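Local coordinates for protein beta-xylosidase (Uncultured organism, PDB 4MLG) that probably hydrolyses xylo-oligosaccharides, releasing xylose units from their non-reducing ends, as a five-bladed beta-propeller glycosidase of family 43, at residues A[228-233]-A[282-287]; A[140-143]-A[147-150]. All blocks are in the same frame, centred on the assembly; numbering follows the deposited sequence.

Interaction 1: A[228-233]-A[282-287]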
# COMPACT_ATOMS: atom_id res chain seq x y z
N HIS A 228 5.36 14.42 24.77
CA HIS A 228 6.40 15.25 25.37
C HIS A 228 6.75 14.79 26.78
O HIS A 228 6.13 13.88 27.32
CB HIS A 228 6.01 16.74 25.34
CG HIS A 228 5.01 17.13 26.39
ND1 HIS A 228 3.66 17.20 26.13
CD2 HIS A 228 5.17 17.50 27.68
CE1 HIS A 228 3.03 17.58 27.23
NE2 HIS A 228 3.92 17.77 28.18
N TYR A 229 7.75 15.43 27.37
CA TYR A 229 8.31 14.98 28.64
C TYR A 229 8.47 16.14 29.62
O TYR A 229 9.14 17.12 29.33
CB TYR A 229 9.67 14.32 28.38
CG TYR A 229 10.21 13.50 29.53
CD1 TYR A 229 9.71 12.24 29.81
CD2 TYR A 229 11.25 13.99 30.32
CE1 TYR A 229 10.21 11.49 30.86
CE2 TYR A 229 11.75 13.24 31.37
CZ TYR A 229 11.23 11.99 31.63
OH TYR A 229 11.74 11.25 32.67
N TYR A 230 7.83 16.01 30.78
CA TYR A 230 7.88 17.05 31.80
C TYR A 230 7.94 16.48 33.21
O TYR A 230 7.11 15.64 33.58
CB TYR A 230 6.69 18.00 31.66
CG TYR A 230 6.44 18.87 32.87
CD1 TYR A 230 7.19 20.01 33.10
CD2 TYR A 230 5.44 18.55 33.78
CE1 TYR A 230 6.96 20.81 34.21
CE2 TYR A 230 5.20 19.34 34.89
CZ TYR A 230 5.97 20.47 35.10
OH TYR A 230 5.73 21.26 36.21
N ASN A 231 8.91 16.95 33.99
CA ASN A 231 9.07 16.56 35.39
C ASN A 231 9.17 15.05 35.59
O ASN A 231 8.56 14.49 36.50
CB ASN A 231 7.93 17.13 36.24
CG ASN A 231 8.34 17.39 37.67
OD1 ASN A 231 9.34 16.84 38.15
ND2 ASN A 231 7.58 18.21 38.37
N GLY A 232 9.95 14.39 34.74
CA GLY A 232 10.17 12.96 34.84
C GLY A 232 8.94 12.13 34.52
O GLY A 232 8.77 11.03 35.04
N LYS A 233 8.07 12.66 33.65
CA LYS A 233 6.85 11.96 33.29
C LYS A 233 6.52 12.14 31.81
O LYS A 233 6.79 13.19 31.23
CB LYS A 233 5.68 12.45 34.16
CG LYS A 233 4.57 11.43 34.34
CD LYS A 233 3.41 12.02 35.13
CE LYS A 233 3.87 12.57 36.47
NZ LYS A 233 2.75 13.19 37.23
N GLY A 282 11.59 28.80 29.04
CA GLY A 282 11.10 28.60 30.39
C GLY A 282 9.60 28.45 30.51
O GLY A 282 9.09 28.14 31.59
N LYS A 283 8.89 28.66 29.41
CA LYS A 283 7.43 28.56 29.42
C LYS A 283 6.93 27.54 28.41
O LYS A 283 7.52 27.37 27.34
CB LYS A 283 6.79 29.93 29.15
CG LYS A 283 7.20 31.00 30.14
CD LYS A 283 6.54 32.33 29.80
CE LYS A 283 6.98 33.41 30.78
NZ LYS A 283 6.35 34.73 30.48
N TRP A 284 5.83 26.88 28.74
CA TRP A 284 5.22 25.89 27.85
C TRP A 284 4.11 26.53 27.02
O TRP A 284 3.40 27.41 27.50
CB TRP A 284 4.68 24.71 28.65
CG TRP A 284 5.76 23.85 29.24
CD1 TRP A 284 6.44 24.07 30.40
CD2 TRP A 284 6.27 22.62 28.70
NE1 TRP A 284 7.35 23.06 30.62
CE2 TRP A 284 7.27 22.16 29.59
CE3 TRP A 284 5.99 21.87 27.56
CZ2 TRP A 284 7.98 20.98 29.37
CZ3 TRP A 284 6.69 20.70 27.34
CH2 TRP A 284 7.68 20.27 28.24
N TYR A 285 3.97 26.07 25.78
CA TYR A 285 2.97 26.62 24.87
C TYR A 285 2.16 25.52 24.19
O TYR A 285 2.69 24.45 23.88
CB TYR A 285 3.62 27.52 23.82
CG TYR A 285 4.34 28.71 24.40
CD1 TYR A 285 3.67 29.91 24.62
CD2 TYR A 285 5.69 28.65 24.74
CE1 TYR A 285 4.32 31.01 25.16
CE2 TYR A 285 6.35 29.74 25.27
CZ TYR A 285 5.66 30.91 25.48
OH TYR A 285 6.31 32.00 26.01
N LEU A 286 0.88 25.79 23.97
CA LEU A 286 0.02 24.86 23.24
C LEU A 286 -0.34 25.43 21.88
O LEU A 286 -1.33 26.15 21.74
CB LEU A 286 -1.26 24.56 24.03
CG LEU A 286 -2.26 23.60 23.38
CD1 LEU A 286 -1.69 22.20 23.30
CD2 LEU A 286 -3.59 23.62 24.10
N PHE A 287 0.48 25.12 20.87
CA PHE A 287 0.19 25.54 19.51
C PHE A 287 -0.99 24.74 18.98
O PHE A 287 -1.03 23.52 19.12
CB PHE A 287 1.40 25.33 18.60
CG PHE A 287 2.57 26.21 18.94
CD1 PHE A 287 2.77 27.41 18.26
CD2 PHE A 287 3.48 25.85 19.92
CE1 PHE A 287 3.85 28.22 18.57
CE2 PHE A 287 4.55 26.66 20.23
CZ PHE A 287 4.73 27.85 19.55

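Interaction 2: A[140-143]-A[147-150]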
# COMPACT_ATOMS: atom_id res chain seq x y z
N TRP A 140 9.22 11.30 18.28
CA TRP A 140 9.65 11.63 19.63
C TRP A 140 11.08 11.17 19.94
O TRP A 140 11.35 9.97 19.99
CB TRP A 140 8.68 11.04 20.65
CG TRP A 140 9.17 11.10 22.06
CD1 TRP A 140 9.46 10.04 22.86
CD2 TRP A 140 9.43 12.27 22.83
NE1 TRP A 140 9.89 10.48 24.09
CE2 TRP A 140 9.88 11.85 24.10
CE3 TRP A 140 9.33 13.64 22.57
CZ2 TRP A 140 10.23 12.75 25.10
CZ3 TRP A 140 9.68 14.53 23.57
CH2 TRP A 140 10.12 14.08 24.82
N PRO A 141 11.99 12.13 20.14
CA PRO A 141 13.37 11.84 20.55
C PRO A 141 13.44 11.47 22.02
O PRO A 141 13.63 12.34 22.87
CB PRO A 141 14.10 13.17 20.31
CG PRO A 141 13.16 14.00 19.48
CD PRO A 141 11.80 13.56 19.87
N ASP A 142 13.27 10.18 22.33
CA ASP A 142 13.24 9.72 23.71
C ASP A 142 14.62 9.82 24.37
O ASP A 142 15.64 9.92 23.69
CB ASP A 142 12.74 8.28 23.77
CG ASP A 142 12.39 7.84 25.18
OD1 ASP A 142 11.21 7.96 25.57
OD2 ASP A 142 13.30 7.37 25.90
N LYS A 143 14.62 9.79 25.70
CA LYS A 143 15.85 9.91 26.48
C LYS A 143 16.77 8.70 26.34
O LYS A 143 17.94 8.77 26.69
CB LYS A 143 15.51 10.15 27.95
CG LYS A 143 14.60 9.09 28.55
CD LYS A 143 14.33 9.36 30.02
CE LYS A 143 13.43 8.30 30.63
NZ LYS A 143 13.18 8.55 32.08
N TYR A 147 14.59 7.13 18.54
CA TYR A 147 13.52 8.00 18.05
C TYR A 147 12.27 7.18 17.75
O TYR A 147 12.33 6.20 17.01
CB TYR A 147 13.98 8.76 16.80
CG TYR A 147 14.93 9.90 17.07
CD1 TYR A 147 14.57 11.21 16.79
CD2 TYR A 147 16.19 9.67 17.61
CE1 TYR A 147 15.44 12.26 17.03
CE2 TYR A 147 17.07 10.72 17.86
CZ TYR A 147 16.68 12.01 17.56
OH TYR A 147 17.55 13.05 17.81
N TYR A 148 11.15 7.59 18.32
CA TYR A 148 9.90 6.84 18.18
C TYR A 148 8.86 7.61 17.37
O TYR A 148 8.74 8.83 17.49
CB TYR A 148 9.34 6.48 19.56
CG TYR A 148 10.26 5.63 20.40
CD1 TYR A 148 10.16 4.25 20.39
CD2 TYR A 148 11.22 6.21 21.22
CE1 TYR A 148 11.00 3.46 21.16
CE2 TYR A 148 12.07 5.43 21.99
CZ TYR A 148 11.95 4.06 21.96
OH TYR A 148 12.79 3.29 22.72
N MET A 149 8.11 6.89 16.54
CA MET A 149 7.02 7.48 15.77
C MET A 149 5.67 7.08 16.35
O MET A 149 5.41 5.89 16.58
CB MET A 149 7.08 7.08 14.30
CG MET A 149 5.83 7.48 13.51
SD MET A 149 5.75 6.85 11.82
CE MET A 149 6.99 7.86 11.02
N TYR A 150 4.81 8.06 16.58
CA TYR A 150 3.44 7.80 17.00
C TYR A 150 2.50 8.25 15.90
O TYR A 150 2.49 9.42 15.52
CB TYR A 150 3.12 8.53 18.31
CG TYR A 150 4.04 8.13 19.45
CD1 TYR A 150 3.69 7.10 20.32
CD2 TYR A 150 5.24 8.78 19.65
CE1 TYR A 150 4.53 6.74 21.35
CE2 TYR A 150 6.09 8.42 20.69
CZ TYR A 150 5.72 7.40 21.53
OH TYR A 150 6.56 7.04 22.57

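Interaction 1: A[228-233]-A[282-287]
Trp284 reaches across from the strand 283-287 to meet His228 and Tyr230, whose CB atoms leave the strand 228-230 toward it. With the CA atoms of Tyr230 and Trp284 10.0 Å apart, the backbones are too distant to pair, and the long, flat indole spans the distance. Trp284 suits this: its CG stands anti to its carbonyl carbon, beside the backbone N (chi1 -70°), which sends the indole out toward the other strand.

The aromatic contacts come first. The far end of the six-membered ring approaches His228, with CZ3 of Trp284 3.6 Å from CD2 of His228 and the two planes inclined at 46°. Along its NE1-CE2-CZ2 margin the indole is met by Tyr230, whose CD1 lies 3.9 Å from NE1 of Trp284 and equally far from its CZ2. Here the planes are nearly perpendicular, at 85°, but the approach is oblique. Tyr310 completes the cluster, stacking on Tyr230 and meeting Trp284 edge-to-face.

The polar contribution is slight: the backbone O of Tyr229 lies 3.6 Å from CH2 of Trp284, at the ring edge near its plane, where the indole's C-H groups carry partial positive charge. Replacing the indole with an alanine here is likely to open a gap between the strands and to take from His228 and Tyr230 the ring that touches both, Tyr310 remaining stacked on Tyr230.

Beyond Tyr230 the chain reverses through Asn231 and Gly232, both at positive phi as in a type I' turn, bringing Lys233 back to pair with Tyr230. This aromatic cluster packs the edge strand 223-230 of one blade against strand 283-290 of the next, the face-to-face blade packing of a beta-propeller, the fold of family 43.

Interaction 2: A[140-143]-A[147-150]
Trp140 and Tyr148 form the hydrogen-bonded pair of an antiparallel hairpin: Trp140 N donates to Tyr148 O, and Tyr148 N returns to Trp140 O at 2.9 Å. The indole can be followed outward from this pair. CB of Trp140 sits 3.7 Å from CE2 of Tyr150, at the edge and in the plane of that ring. With CG anti to the backbone N (chi1 169°), Trp140 runs alongside Tyr150, and its CD1 comes to 4.2 Å from Tyr150 OH, which is hydrogen-bonded to Pro254 O. NE1 then donates to OD1 of Asp142 at 3.2 Å, meeting the carboxylate on its anti side; Tyr234 OH shares that oxygen. CH2 at the benzo end packs on Tyr229, and the side chain also touches Met227.

Asp142 also sets its CB against the edge of the Tyr148 ring, whose OH is hydrogen-bonded to Asp144 OD2. Among residues of the other face, Pro141 suits Tyr147: its CB lies over the ring, 4.1 Å from the centroid, a CH-pi contact. Pro141, with no N-H to offer, centres an inverse gamma turn where the strand ends. This is a beta hairpin, the first two strands of a propeller blade.

Following the chain from its N terminus, interaction 2 closes first, joining strands 138-141 and 147-151 across the five-residue loop 142-146. The chain then adds strands 184-188 and 200-205 to that blade and starts the next with strand 223-230, where interaction 1 opens. Its 48 intervening residues hold the remaining strands of this blade (233-239, 246-251 and 258-265) and strand 276-280, the first of the following blade, before strand 283-290 closes it. The two loops therefore stand in series, neither nested nor crossed. They meet at strand 223-230: Trp140 packs its CH2 3.6 Å from CB of Tyr229, and Lys143 NZ probably hydrogen-bonds to Tyr229 OH. Three successive propeller blades are thus tied together.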